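Local coordinates for SIR4-interacting protein SIF2 (Saccharomyces cerevisiae, PDB 1R5M) that acts as a transcription corepressor subunit of the yeast Set3C complex, antagonizes telomeric silencing and interacts with SIR4, at residues V303-S307 and K344-A348; G352-D358 and P383-Q389. All blocks are in the same frame, centred on the assembly; numbering follows the deposited sequence.

Contact 1. Residues V303-S307 and K344-A348; sequences VISCS and KYAVA
This is a blade-to-blade interface of a WD40 beta-propeller, formed where the second strands of WD repeats 6 and 7 pack face to face. Strands 303-307 and 344-348 are both in regular beta conformation and run nearly parallel, their axes 9° apart in direction and 9.1 Å from each other at closest approach. That spacing is too wide for backbone pairing, so side chains fill the gap. Ile304 stands opposite Tyr345 (CA to CA 8.4 Å) and Cys306 opposite Val347 (7.7 Å), and all four send their CA-to-CB bonds toward the partner strand. Tyr345, with chi1 t and chi2 near 65°, reaches between Ile304 and Cys306. Ile304, in the tt rotamer, lays CG2 over one face of the ring as a CH-pi contact, 3.9 Å from the centroid and 3.6 Å from Tyr345 CE1. Cys306, chi1 p, brings SG to the ring edge, 5.3 Å from the centroid and 4.1 Å from Tyr345 CE2, a sulfur-aromatic contact; the same SG lies 4.2 Å from Val347 CG1. Ser305 points away, and its OG hydrogen-bonds His288 and Trp315, the His, Ser and Trp links of the Asp-His-Ser/Thr-Trp tetrad known in WD repeats. Strand 303-307 is flanked in its blade by strands 292-298 and 311-316; Val312 of the latter also touches Tyr345 and Val347, while Ala346 and Ala348 pack on strand 397-402 of the next blade.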
loop_
_atom_site.group_PDB
_atom_site.type_symbol
_atom_site.label_atom_id
_atom_site.label_comp_id
_atom_site.label_asym_id
_atom_site.label_seq_id
_atom_site.Cartn_x
_atom_site.Cartn_y
_atom_site.Cartn_z
ATOM N N VAL A 303 -14.228 -3.067 7.041
ATOM C CA VAL A 303 -13.022 -2.365 6.621
ATOM C C VAL A 303 -12.242 -2.085 7.897
ATOM O O VAL A 303 -12.818 -2.011 8.984
ATOM C CB VAL A 303 -13.310 -1.032 5.878
ATOM C CG1 VAL A 303 -13.952 -1.325 4.530
ATOM C CG2 VAL A 303 -14.200 -0.128 6.709
ATOM N N ILE A 304 -10.928 -1.969 7.767
ATOM C CA ILE A 304 -10.080 -1.715 8.920
ATOM C C ILE A 304 -9.156 -0.557 8.586
ATOM O O ILE A 304 -8.725 -0.399 7.441
ATOM C CB ILE A 304 -9.279 -2.993 9.299
ATOM C CG1 ILE A 304 -8.546 -2.785 10.625
ATOM C CG2 ILE A 304 -8.306 -3.364 8.185
ATOM C CD1 ILE A 304 -8.006 -4.079 11.220
ATOM N N SER A 305 -8.873 0.268 9.585
ATOM C CA SER A 305 -8.018 1.424 9.384
ATOM C C SER A 305 -7.090 1.650 10.565
ATOM O O SER A 305 -7.347 1.170 11.667
ATOM C CB SER A 305 -8.880 2.675 9.186
ATOM O OG SER A 305 -9.766 2.859 10.284
ATOM N N CYS A 306 -5.995 2.358 10.320
ATOM C CA CYS A 306 -5.077 2.710 11.396
ATOM C C CYS A 306 -4.708 4.169 11.184
ATOM O O CYS A 306 -4.766 4.691 10.062
ATOM C CB CYS A 306 -3.854 1.785 11.453
ATOM S SG CYS A 306 -2.885 1.635 9.971
ATOM N N SER A 307 -4.324 4.835 12.262
ATOM C CA SER A 307 -4.085 6.261 12.191
ATOM C C SER A 307 -2.929 6.791 13.017
ATOM O O SER A 307 -2.335 6.079 13.827
ATOM C CB SER A 307 -5.391 6.953 12.614
ATOM O OG SER A 307 -5.219 8.300 13.004
ATOM N N LYS A 344 -5.390 -11.277 9.385
ATOM C CA LYS A 344 -4.392 -10.616 10.220
ATOM C C LYS A 344 -4.094 -9.215 9.708
ATOM O O LYS A 344 -4.078 -8.982 8.501
ATOM C CB LYS A 344 -3.095 -11.434 10.225
ATOM C CG LYS A 344 -3.244 -12.870 10.730
ATOM C CD LYS A 344 -3.423 -12.912 12.239
ATOM C CE LYS A 344 -3.540 -14.346 12.746
ATOM N NZ LYS A 344 -4.784 -15.009 12.254
ATOM N N TYR A 345 -3.862 -8.287 10.627
ATOM C CA TYR A 345 -3.553 -6.909 10.257
ATOM C C TYR A 345 -2.284 -6.500 10.992
ATOM O O TYR A 345 -2.242 -6.517 12.222
ATOM C CB TYR A 345 -4.707 -5.976 10.642
ATOM C CG TYR A 345 -4.635 -4.617 9.978
ATOM C CD1 TYR A 345 -4.765 -4.492 8.594
ATOM C CD2 TYR A 345 -4.439 -3.458 10.726
ATOM C CE1 TYR A 345 -4.702 -3.243 7.970
ATOM C CE2 TYR A 345 -4.374 -2.201 10.112
ATOM C CZ TYR A 345 -4.507 -2.105 8.734
ATOM O OH TYR A 345 -4.456 -0.872 8.120
ATOM N N ALA A 346 -1.253 -6.141 10.235
ATOM C CA ALA A 346 0.026 -5.747 10.814
ATOM C C ALA A 346 0.218 -4.243 10.739
ATOM O O ALA A 346 -0.006 -3.633 9.694
ATOM C CB ALA A 346 1.163 -6.451 10.084
ATOM N N VAL A 347 0.637 -3.645 11.852
ATOM C CA VAL A 347 0.862 -2.206 11.899
ATOM C C VAL A 347 2.241 -1.874 12.449
ATOM O O VAL A 347 2.774 -2.595 13.291
ATOM C CB VAL A 347 -0.194 -1.495 12.770
ATOM C CG1 VAL A 347 -1.575 -1.659 12.153
ATOM C CG2 VAL A 347 -0.169 -2.053 14.184
ATOM N N ALA A 348 2.817 -0.783 11.957
ATOM C CA ALA A 348 4.126 -0.347 12.417
ATOM C C ALA A 348 3.956 0.934 13.216
ATOM O O ALA A 348 3.493 1.946 12.688
ATOM C CB ALA A 348 5.048 -0.105 11.229
#

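Contact 2. Residues G352-D358 and P383-Q389; sequences GQVNVYD and PLYASYQ
At the apolar centre Val356 (chi1 t) packs on Ala386, CB to CB 4.4 Å, and its CG1 lies 4.2 Å from Tyr385 CD2; on the same face Val354 CB meets Tyr388 CB at 4.0 Å. On the other face Leu384 CD1 sits over the Tyr357 ring, a CH-pi contact 4.3 Å from the centroid. Strands 354-358 and 384-388 are antiparallel (158°). Val354 and Tyr388 form a hydrogen-bonded pair, N to O 2.9 Å in both directions, and Asn355-Ser387 a non-hydrogen-bonded one. Val356 N donates a hydrogen bond to Ala386 O at 2.8 Å, whereas Val356 O accepts both Tyr385 N (2.8 Å) and Ala386 N (3.2 Å): a classic beta bulge, with Tyr385 at phi/psi -85/-44, that shifts the register to Tyr357-Leu384. Asp358 N then donates to Pro383 O (2.9 Å). At this polar end Asp358 OD1 salt-bridges Lys344 and caps Lys360 N. The arrangement is the pairing of third and outermost strands in a four-stranded WD40 propeller blade.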
loop_
_atom_site.group_PDB
_atom_site.type_symbol
_atom_site.label_atom_id
_atom_site.label_comp_id
_atom_site.label_asym_id
_atom_site.label_seq_id
_atom_site.Cartn_x
_atom_site.Cartn_y
_atom_site.Cartn_z
ATOM N N GLY A 352 8.912 1.895 16.553
ATOM C CA GLY A 352 9.624 0.772 15.964
ATOM C C GLY A 352 9.036 -0.600 16.238
ATOM O O GLY A 352 9.621 -1.622 15.869
ATOM N N GLN A 353 7.880 -0.641 16.887
ATOM C CA GLN A 353 7.252 -1.922 17.178
ATOM C C GLN A 353 6.209 -2.277 16.131
ATOM O O GLN A 353 5.474 -1.414 15.645
ATOM C CB GLN A 353 6.588 -1.911 18.556
ATOM C CG GLN A 353 5.962 -3.254 18.928
ATOM C CD GLN A 353 5.608 -3.357 20.399
ATOM O OE1 GLN A 353 6.397 -2.974 21.263
ATOM N NE2 GLN A 353 4.428 -3.899 20.692
ATOM N N VAL A 354 6.162 -3.557 15.783
ATOM C CA VAL A 354 5.183 -4.054 14.829
ATOM C C VAL A 354 4.210 -4.925 15.602
ATOM O O VAL A 354 4.620 -5.835 16.324
ATOM C CB VAL A 354 5.824 -4.936 13.734
ATOM C CG1 VAL A 354 4.733 -5.527 12.839
ATOM C CG2 VAL A 354 6.799 -4.120 12.907
ATOM N N ASN A 355 2.923 -4.627 15.471
ATOM C CA ASN A 355 1.895 -5.420 16.127
ATOM C C ASN A 355 1.096 -6.119 15.045
ATOM O O ASN A 355 0.765 -5.516 14.022
ATOM C CB ASN A 355 0.935 -4.542 16.941
ATOM C CG ASN A 355 1.397 -4.320 18.372
ATOM O OD1 ASN A 355 0.706 -3.665 19.156
ATOM N ND2 ASN A 355 2.556 -4.863 18.718
ATOM N N VAL A 356 0.809 -7.396 15.257
ATOM C CA VAL A 356 -0.009 -8.146 14.321
ATOM C C VAL A 356 -1.292 -8.447 15.083
ATOM O O VAL A 356 -1.261 -9.053 16.158
ATOM C CB VAL A 356 0.656 -9.467 13.888
ATOM C CG1 VAL A 356 -0.259 -10.217 12.925
ATOM C CG2 VAL A 356 1.988 -9.180 13.213
ATOM N N TYR A 357 -2.412 -7.987 14.537
ATOM C CA TYR A 357 -3.719 -8.193 15.152
ATOM C C TYR A 357 -4.460 -9.339 14.480
ATOM O O TYR A 357 -4.363 -9.535 13.267
ATOM C CB TYR A 357 -4.535 -6.901 15.071
ATOM C CG TYR A 357 -3.976 -5.815 15.956
ATOM C CD1 TYR A 357 -4.248 -5.798 17.324
ATOM C CD2 TYR A 357 -3.119 -4.840 15.443
ATOM C CE1 TYR A 357 -3.675 -4.841 18.161
ATOM C CE2 TYR A 357 -2.543 -3.881 16.269
ATOM C CZ TYR A 357 -2.823 -3.888 17.627
ATOM O OH TYR A 357 -2.234 -2.960 18.454
ATOM N N ASP A 358 -5.198 -10.100 15.281
ATOM C CA ASP A 358 -5.943 -11.243 14.782
ATOM C C ASP A 358 -7.408 -10.876 14.593
ATOM O O ASP A 358 -8.083 -10.453 15.534
ATOM C CB ASP A 358 -5.800 -12.406 15.765
ATOM C CG ASP A 358 -6.487 -13.665 15.288
ATOM O OD1 ASP A 358 -6.718 -13.803 14.069
ATOM O OD2 ASP A 358 -6.780 -14.530 16.141
ATOM N N PRO A 383 -7.865 -8.501 19.220
ATOM C CA PRO A 383 -6.834 -9.368 19.802
ATOM C C PRO A 383 -5.434 -9.151 19.242
ATOM O O PRO A 383 -5.249 -9.105 18.030
ATOM C CB PRO A 383 -7.353 -10.772 19.501
ATOM C CG PRO A 383 -8.840 -10.589 19.481
ATOM C CD PRO A 383 -8.988 -9.303 18.704
ATOM N N LEU A 384 -4.456 -9.008 20.132
ATOM C CA LEU A 384 -3.070 -8.836 19.714
ATOM C C LEU A 384 -2.497 -10.236 19.526
ATOM O O LEU A 384 -2.395 -11.012 20.476
ATOM C CB LEU A 384 -2.269 -8.080 20.776
ATOM C CG LEU A 384 -0.782 -7.890 20.462
ATOM C CD1 LEU A 384 -0.617 -7.136 19.142
ATOM C CD2 LEU A 384 -0.118 -7.125 21.601
ATOM N N TYR A 385 -2.130 -10.559 18.293
ATOM C CA TYR A 385 -1.601 -11.876 17.970
ATOM C C TYR A 385 -0.106 -12.012 18.223
ATOM O O TYR A 385 0.354 -13.016 18.778
ATOM C CB TYR A 385 -1.899 -12.186 16.500
ATOM C CG TYR A 385 -1.492 -13.566 16.040
ATOM C CD1 TYR A 385 -2.153 -14.701 16.507
ATOM C CD2 TYR A 385 -0.453 -13.739 15.124
ATOM C CE1 TYR A 385 -1.793 -15.972 16.070
ATOM C CE2 TYR A 385 -0.086 -15.006 14.683
ATOM C CZ TYR A 385 -0.760 -16.116 15.159
ATOM O OH TYR A 385 -0.406 -17.370 14.720
ATOM N N ALA A 386 0.651 -11.001 17.812
ATOM C CA ALA A 386 2.098 -11.038 17.963
ATOM C C ALA A 386 2.712 -9.650 17.869
ATOM O O ALA A 386 2.081 -8.713 17.382
ATOM C CB ALA A 386 2.693 -11.939 16.889
ATOM N N SER A 387 3.949 -9.530 18.341
ATOM C CA SER A 387 4.671 -8.264 18.301
ATOM C C SER A 387 6.139 -8.488 17.954
ATOM O O SER A 387 6.709 -9.537 18.265
ATOM C CB SER A 387 4.590 -7.552 19.656
ATOM O OG SER A 387 3.259 -7.232 20.011
ATOM N N TYR A 388 6.735 -7.496 17.296
ATOM C CA TYR A 388 8.145 -7.525 16.914
ATOM C C TYR A 388 8.745 -6.205 17.389
ATOM O O TYR A 388 8.230 -5.133 17.067
ATOM C CB TYR A 388 8.294 -7.643 15.395
ATOM C CG TYR A 388 9.730 -7.736 14.924
ATOM C CD1 TYR A 388 10.533 -8.817 15.282
ATOM C CD2 TYR A 388 10.282 -6.749 14.105
ATOM C CE1 TYR A 388 11.853 -8.920 14.834
ATOM C CE2 TYR A 388 11.598 -6.841 13.653
ATOM C CZ TYR A 388 12.377 -7.928 14.019
ATOM O OH TYR A 388 13.672 -8.030 13.561
ATOM N N GLN A 389 9.825 -6.286 18.162
ATOM C CA GLN A 389 10.477 -5.095 18.695
ATOM C C GLN A 389 11.754 -5.522 19.415
ATOM O O GLN A 389 11.953 -6.699 19.696
ATOM C CB GLN A 389 9.530 -4.395 19.685
ATOM C CG GLN A 389 10.124 -3.238 20.489
ATOM C CD GLN A 389 10.408 -2.007 19.650
ATOM O OE1 GLN A 389 9.784 -0.955 19.832
ATOM N NE2 GLN A 389 11.350 -2.128 18.730
#

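From the N terminus, the chain leaves residues 303-307, finishes the blade of WD repeat 6 and enters the next blade, where 344-348 closes contact 1 across the blade boundary. A tight turn then reverses it into 352-358, and strands 344-349 and 354-358 become neighbours in one blade, so the contacts meet there: Tyr345 O lies 2.7 Å from Tyr357 N and Asn355 O 2.9 Å from Val347 N, probable hydrogen bonds. Contact 2 closes after an excursion through helix 360-363 and a stretch absent from the model. The contacts thus follow in series, neither enclosing the other. Contact 1 works between blades and contact 2 within one, whose outer strand 380-388 also pairs with N-terminal strand 37-44 of the last blade.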